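Local coordinates for possible transcriptional regulator, ArsR family protein (Rhodococcus sp., PDB 2OQG) that probably binds operator DNA as a dimeric winged-helix-turn-helix transcriptional regulator of the ArsR type, at the interface of chains A and B. Sequence-based numbering; all coordinates share one arbitrary frame. Chains: chain A/B, Possible transcriptional regulator, ArsR family protein.

Contact 1: the interface of chains A and B. Residues chain A 92, 96; chain B 27, 31, 63, 77-79, 82.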
loop_
_atom_site.group_PDB
_atom_site.type_symbol
_atom_site.label_atom_id
_atom_site.label_comp_id
_atom_site.label_asym_id
_atom_site.label_seq_id
_atom_site.Cartn_x
_atom_site.Cartn_y
_atom_site.Cartn_z
ATOM N N ILE A 92 15.791 17.761 -26.037
ATOM C CA ILE A 92 15.681 17.737 -27.508
ATOM C C ILE A 92 15.186 19.109 -27.951
ATOM O O ILE A 92 15.730 19.683 -28.910
ATOM C CB ILE A 92 14.702 16.647 -27.984
ATOM C CG1 ILE A 92 15.297 15.251 -27.739
ATOM C CG2 ILE A 92 14.389 16.859 -29.443
ATOM C CD1 ILE A 92 14.225 14.095 -27.857
ATOM N N TRP A 96 16.985 21.823 -30.558
ATOM C CA TRP A 96 16.340 22.402 -31.744
ATOM C C TRP A 96 16.420 23.922 -31.666
ATOM O O TRP A 96 16.664 24.592 -32.670
ATOM C CB TRP A 96 14.863 21.976 -31.807
ATOM C CG TRP A 96 14.689 20.509 -32.159
ATOM C CD1 TRP A 96 15.663 19.583 -32.394
ATOM C CD2 TRP A 96 13.444 19.814 -32.246
ATOM N NE1 TRP A 96 15.087 18.338 -32.665
ATOM C CE2 TRP A 96 13.730 18.467 -32.588
ATOM C CE3 TRP A 96 12.106 20.218 -32.116
ATOM C CZ2 TRP A 96 12.718 17.511 -32.778
ATOM C CZ3 TRP A 96 11.105 19.256 -32.271
ATOM C CH2 TRP A 96 11.425 17.925 -32.612
ATOM N N LEU B 27 11.748 13.716 -37.530
ATOM C CA LEU B 27 12.112 14.759 -36.562
ATOM C C LEU B 27 13.623 14.804 -36.306
ATOM O O LEU B 27 14.146 15.900 -36.105
ATOM C CB LEU B 27 11.394 14.547 -35.234
ATOM C CG LEU B 27 9.892 14.867 -35.265
ATOM C CD1 LEU B 27 9.297 14.442 -33.957
ATOM C CD2 LEU B 27 9.507 16.314 -35.658
ATOM N N GLY B 31 15.458 18.078 -36.964
ATOM C CA GLY B 31 16.223 18.535 -35.809
ATOM C C GLY B 31 17.486 19.188 -36.287
ATOM O O GLY B 31 17.735 20.352 -35.944
ATOM N N LEU B 63 4.288 20.029 -33.877
ATOM C CA LEU B 63 5.720 19.688 -33.771
ATOM C C LEU B 63 6.562 20.171 -34.944
ATOM O O LEU B 63 7.784 20.262 -34.845
ATOM C CB LEU B 63 5.943 18.191 -33.648
ATOM C CG LEU B 63 5.540 17.501 -32.356
ATOM C CD1 LEU B 63 5.465 15.968 -32.513
ATOM C CD2 LEU B 63 6.559 17.894 -31.309
ATOM N N ALA B 77 11.369 21.699 -37.408
ATOM C CA ALA B 77 10.986 21.064 -36.143
ATOM C C ALA B 77 10.913 22.154 -35.093
ATOM O O ALA B 77 11.850 22.978 -34.996
ATOM C CB ALA B 77 12.021 19.986 -35.784
ATOM N N LEU B 78 9.828 22.159 -34.316
ATOM C CA LEU B 78 9.509 23.260 -33.415
ATOM C C LEU B 78 9.782 22.860 -31.961
ATOM O O LEU B 78 9.005 22.111 -31.351
ATOM C CB LEU B 78 8.052 23.662 -33.557
ATOM C CG LEU B 78 7.662 24.250 -34.908
ATOM C CD1 LEU B 78 6.161 24.476 -35.013
ATOM C CD2 LEU B 78 8.432 25.549 -35.145
ATOM N N GLY B 79 10.831 23.421 -31.372
ATOM C CA GLY B 79 11.157 23.141 -29.968
ATOM C C GLY B 79 10.076 23.553 -28.989
ATOM O O GLY B 79 9.930 22.954 -27.893
ATOM N N LEU B 82 7.708 20.791 -27.860
ATOM C CA LEU B 82 8.362 19.851 -26.959
ATOM C C LEU B 82 8.475 20.484 -25.594
ATOM O O LEU B 82 8.249 19.834 -24.589
ATOM C CB LEU B 82 9.746 19.473 -27.481
ATOM C CG LEU B 82 9.751 18.565 -28.692
ATOM C CD1 LEU B 82 11.198 18.160 -29.012
ATOM C CD2 LEU B 82 8.848 17.370 -28.525
#
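A:Trp96, on the C-terminal helix 80-107 of one ArsR-type winged-helix subunit, inserts its indole between B:Ala77 and B:Leu82 of the other and hides 120 Å² against chain B. Its chi1 of -71° sets CG beside the backbone N, and with chi2 near 1° the indole reaches between those two residues. Beyond CB and CG, the pyrrole side reaches helix 21-32: A:Trp96 CD1 lies 3.6 Å from B:Gly31 CA, and the indole nitrogen NE1 comes within 3.3 Å of the same carbon, a contact made with a residue that has no side chain. Following the ring on, CE2 and CZ2 pass under the methyl of B:Ala77, the last residue of strand 72-77 in the wing. B:Ala77 CB sits over the six-membered ring, 3.6 Å from its centroid, as a CH-pi contact. At the far rim, A:Trp96 CH2 meets B:Leu27 CD2 at 3.9 Å. A:Trp96 CZ3 approaches B:Leu82 CD1 at 3.4 Å; this methyl covers the opposite face of the six-membered ring from B:Ala77. B:Leu78 C and B:Gly79 N lie in the ring plane at its edge, where A:Trp96 CE3 is 3.5 Å from B:Gly79 N. A:Ile92, one turn earlier on the helix, supports the B:Leu82 side. Its CG2 branch, anti to the backbone N, packs tightly on B:Leu82 CD1 at 3.5 Å and lies over the same indole face as that methyl, 3.4 Å above the plane.

Contact 2: the interface of chains A and B. Residues chain A 8, 15-16, 19; chain B 15-16, 18-19.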
loop_
_atom_site.group_PDB
_atom_site.type_symbol
_atom_site.label_atom_id
_atom_site.label_comp_id
_atom_site.label_asym_id
_atom_site.label_seq_id
_atom_site.Cartn_x
_atom_site.Cartn_y
_atom_site.Cartn_z
ATOM N N TYR A 8 14.442 6.619 -28.651
ATOM C CA TYR A 8 13.085 6.273 -29.114
ATOM C C TYR A 8 12.753 4.888 -28.604
ATOM O O TYR A 8 11.676 4.662 -28.065
ATOM C CB TYR A 8 12.951 6.324 -30.654
ATOM C CG TYR A 8 11.664 5.689 -31.120
ATOM C CD1 TYR A 8 10.457 6.398 -31.158
ATOM C CD2 TYR A 8 11.648 4.364 -31.499
ATOM C CE1 TYR A 8 9.279 5.776 -31.548
ATOM C CE2 TYR A 8 10.516 3.736 -31.871
ATOM C CZ TYR A 8 9.317 4.432 -31.924
ATOM O OH TYR A 8 8.158 3.768 -32.324
ATOM N N PHE A 15 5.530 6.549 -24.998
ATOM C CA PHE A 15 4.833 7.366 -25.982
ATOM C C PHE A 15 3.527 6.675 -26.382
ATOM O O PHE A 15 2.471 7.314 -26.466
ATOM C CB PHE A 15 5.637 7.594 -27.247
ATOM C CG PHE A 15 6.962 8.295 -27.052
ATOM C CD1 PHE A 15 7.202 9.126 -25.944
ATOM C CD2 PHE A 15 7.974 8.214 -28.053
ATOM C CE1 PHE A 15 8.398 9.878 -25.849
ATOM C CE2 PHE A 15 9.203 8.891 -27.923
ATOM C CZ PHE A 15 9.387 9.750 -26.793
ATOM N N ALA A 16 3.592 5.378 -26.655
ATOM C CA ALA A 16 2.375 4.653 -27.072
ATOM C C ALA A 16 1.307 4.745 -25.952
ATOM O O ALA A 16 0.104 4.961 -26.212
ATOM C CB ALA A 16 2.695 3.227 -27.338
ATOM N N SER A 19 -0.465 8.038 -25.853
ATOM C CA SER A 19 -1.046 8.497 -27.099
ATOM C C SER A 19 -2.569 8.334 -27.103
ATOM O O SER A 19 -3.221 8.664 -28.107
ATOM C CB SER A 19 -0.496 7.676 -28.252
ATOM O OG SER A 19 -1.020 6.352 -28.216
ATOM N N PHE B 15 1.935 12.622 -28.351
ATOM C CA PHE B 15 2.545 11.280 -28.180
ATOM C C PHE B 15 2.175 10.335 -29.268
ATOM O O PHE B 15 2.999 9.501 -29.641
ATOM C CB PHE B 15 2.283 10.739 -26.796
ATOM C CG PHE B 15 3.061 11.485 -25.782
ATOM C CD1 PHE B 15 4.455 11.353 -25.686
ATOM C CD2 PHE B 15 2.432 12.442 -25.003
ATOM C CE1 PHE B 15 5.209 12.169 -24.725
ATOM C CE2 PHE B 15 3.174 13.195 -24.023
ATOM C CZ PHE B 15 4.569 13.051 -23.950
ATOM N N ALA B 16 0.959 10.466 -29.806
ATOM C CA ALA B 16 0.613 9.651 -30.998
ATOM C C ALA B 16 1.595 9.955 -32.175
ATOM O O ALA B 16 2.062 9.068 -32.886
ATOM C CB ALA B 16 -0.797 9.933 -31.451
ATOM N N LEU B 18 4.743 11.114 -31.844
ATOM C CA LEU B 18 6.100 10.653 -31.451
ATOM C C LEU B 18 6.247 9.127 -31.424
ATOM O O LEU B 18 7.367 8.568 -31.506
ATOM C CB LEU B 18 6.472 11.223 -30.104
ATOM C CG LEU B 18 6.590 12.724 -29.954
ATOM C CD1 LEU B 18 6.866 13.009 -28.486
ATOM C CD2 LEU B 18 7.696 13.251 -30.917
ATOM N N SER B 19 5.113 8.437 -31.309
ATOM C CA SER B 19 5.110 6.963 -31.064
ATOM C C SER B 19 5.575 6.159 -32.287
ATOM O O SER B 19 5.933 4.946 -32.181
ATOM C CB SER B 19 3.743 6.518 -30.525
ATOM O OG SER B 19 2.775 6.678 -31.536
HETATM O O HOH W 1 0.481 5.287 -30.520
#
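The N-terminal helices, 5-17 in chain A and 7-18 in chain B, meet here through their C-terminal ends beside the two-fold axis of the ArsR-family interface. The A:Phe15 and B:Phe15 side chains cross at about a right angle and touch through their CD1 atoms, 3.5 Å apart. Their second torsions differ, -24° for A:Phe15 and -71° for B:Phe15, so the two rings depart from exact two-fold symmetry. B:Leu18 CB lies over one face of the A:Phe15 ring, offset toward the rim, and is 3.9 Å from A:Phe15 CD2. Beside this, A:Ser19 CB packs on B:Ala16 CA at 3.6 Å. A polar link runs from the phenol of A:Tyr8, whose OH donates to the backbone carbonyl B:Ser19 O at 2.5 Å. The donor stands 43° out of the carbonyl plane, while B:Leu18 O meets the tyrosine ring at its edge. Each serine hydroxyl also caps its own helix end: A:Ser19 OG donates to A:Ala16 O at 2.7 Å, and B:Ser19 OG makes the equivalent bond. A shared water lies 2.9 Å from both A:Ser19 OG and B:Ser19 OG, linking the two hydroxyls across the contact.

Contact 3: the interface of chains A and B. Residues chain A 24, 28, 82; chain B 8, 11-12, 89, 92.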
loop_
_atom_site.group_PDB
_atom_site.type_symbol
_atom_site.label_atom_id
_atom_site.label_comp_id
_atom_site.label_asym_id
_atom_site.label_seq_id
_atom_site.Cartn_x
_atom_site.Cartn_y
_atom_site.Cartn_z
ATOM N N TRP A 24 -5.025 8.614 -20.468
ATOM C CA TRP A 24 -4.853 9.841 -19.664
ATOM C C TRP A 24 -5.947 9.976 -18.614
ATOM O O TRP A 24 -5.688 10.436 -17.498
ATOM C CB TRP A 24 -4.815 11.092 -20.545
ATOM C CG TRP A 24 -3.413 11.333 -21.131
ATOM C CD1 TRP A 24 -3.007 11.147 -22.437
ATOM C CD2 TRP A 24 -2.255 11.780 -20.409
ATOM N NE1 TRP A 24 -1.673 11.441 -22.564
ATOM C CE2 TRP A 24 -1.186 11.871 -21.346
ATOM C CE3 TRP A 24 -2.014 12.089 -19.070
ATOM C CZ2 TRP A 24 0.117 12.241 -20.969
ATOM C CZ3 TRP A 24 -0.743 12.502 -18.695
ATOM C CH2 TRP A 24 0.314 12.586 -19.647
ATOM N N THR A 28 -5.127 10.092 -14.711
ATOM C CA THR A 28 -5.556 11.225 -13.906
ATOM C C THR A 28 -6.311 10.734 -12.659
ATOM O O THR A 28 -6.069 11.220 -11.519
ATOM C CB THR A 28 -6.418 12.143 -14.750
ATOM O OG1 THR A 28 -5.597 12.645 -15.809
ATOM C CG2 THR A 28 -6.909 13.317 -13.919
ATOM N N LEU A 82 7.044 9.972 -16.425
ATOM C CA LEU A 82 6.600 11.212 -16.988
ATOM C C LEU A 82 7.752 12.185 -16.800
ATOM O O LEU A 82 8.060 12.954 -17.705
ATOM C CB LEU A 82 5.385 11.793 -16.281
ATOM C CG LEU A 82 3.961 11.333 -16.484
ATOM C CD1 LEU A 82 2.971 12.434 -15.988
ATOM C CD2 LEU A 82 3.732 10.866 -17.867
ATOM N N TYR B 8 -5.441 17.246 -22.426
ATOM C CA TYR B 8 -5.195 15.803 -22.636
ATOM C C TYR B 8 -5.361 15.362 -24.073
ATOM O O TYR B 8 -4.597 14.540 -24.551
ATOM C CB TYR B 8 -5.980 14.921 -21.663
ATOM C CG TYR B 8 -5.580 15.214 -20.235
ATOM C CD1 TYR B 8 -4.344 14.821 -19.747
ATOM C CD2 TYR B 8 -6.398 15.971 -19.405
ATOM C CE1 TYR B 8 -3.951 15.107 -18.453
ATOM C CE2 TYR B 8 -6.023 16.265 -18.111
ATOM C CZ TYR B 8 -4.791 15.841 -17.645
ATOM O OH TYR B 8 -4.404 16.117 -16.354
ATOM N N LEU B 11 -2.037 16.489 -25.526
ATOM C CA LEU B 11 -0.973 15.530 -25.131
ATOM C C LEU B 11 -1.087 14.281 -25.901
ATOM O O LEU B 11 -0.095 13.787 -26.431
ATOM C CB LEU B 11 -0.979 15.174 -23.649
ATOM C CG LEU B 11 -0.593 16.303 -22.726
ATOM C CD1 LEU B 11 -1.000 15.931 -21.320
ATOM C CD2 LEU B 11 0.895 16.456 -22.853
ATOM N N ALA B 12 -2.299 13.746 -25.985
ATOM C CA ALA B 12 -2.436 12.458 -26.692
ATOM C C ALA B 12 -1.989 12.600 -28.153
ATOM O O ALA B 12 -1.361 11.699 -28.711
ATOM C CB ALA B 12 -3.867 12.007 -26.602
ATOM N N LEU B 89 3.961 17.786 -18.503
ATOM C CA LEU B 89 4.256 16.503 -17.832
ATOM C C LEU B 89 4.968 16.712 -16.503
ATOM O O LEU B 89 4.818 15.917 -15.563
ATOM C CB LEU B 89 5.092 15.612 -18.724
ATOM C CG LEU B 89 4.243 14.635 -19.522
ATOM C CD1 LEU B 89 3.356 15.315 -20.520
ATOM C CD2 LEU B 89 5.201 13.782 -20.223
ATOM N N ILE B 92 2.233 17.595 -13.919
ATOM C CA ILE B 92 1.440 16.430 -13.558
ATOM C C ILE B 92 2.307 15.495 -12.699
ATOM O O ILE B 92 1.902 15.062 -11.608
ATOM C CB ILE B 92 0.966 15.725 -14.831
ATOM C CG1 ILE B 92 -0.044 16.589 -15.585
ATOM C CG2 ILE B 92 0.378 14.423 -14.445
ATOM C CD1 ILE B 92 -0.436 16.057 -16.946
HETATM O O HOH W 2 -3.385 13.962 -15.342
#
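A:Trp24 forms the apolar centre of this part of the ArsR-family subunit interface, its indole on helix 21-32 lying against helix 7-18 of chain B. One face of the indole receives both B:Tyr8 and B:Leu11. B:Tyr8 CD1 stands 3.3 Å above the A:Trp24 ring plane toward the rim, and the phenol leans over the indole with the planes some 40° apart, its CD1-CE1 edge nearest the face. B:Leu11 CD1 lies over the six-membered ring on the same face, 4.0 Å from its centroid, as a CH-pi contact. At the far end of the indole, A:Trp24 CZ3 meets B:Ile92 CD1 at 4.0 Å, bringing in the long helix 79-108. Next to it, A:Leu82 uses its two branches separately: CD1 touches B:Ile92 CG2 at 3.6 Å, whereas CD2 reaches B:Leu89 CD2 at 4.0 Å. At the polar rim, A:Thr28 OG1 is anti to its carbonyl carbon (chi1 -63°), which turns the hydroxyl back to its own helix, where it donates to A:Trp24 O at 2.8 Å. A water bridges the subunits from there, 2.6 Å from A:Thr28 OG1 and 2.6 Å from the phenol B:Tyr8 OH.

Contact 2 lies closest to the two-fold axis, its C-alpha centre about 15 Å from that of contact 1 and about 12 Å from that of contact 3; contacts 1 and 3 are about 19 Å apart. The Leu82-Ile92 pair appears in contacts 1 and 3 with chains exchanged, as symmetry twins. Tyr8 is turned differently in the two chains, bonding B:Ser19 O from chain A and lying against A:Trp24 from chain B. N-terminal helices, helix 21-32 and C-terminal helices jointly tie the pair, consistent with the dimer typical of ArsR proteins, although the deposited assembly holds four copies. Contact 1 also engages the wing's end, which could couple dimer geometry to DNA-reading elements.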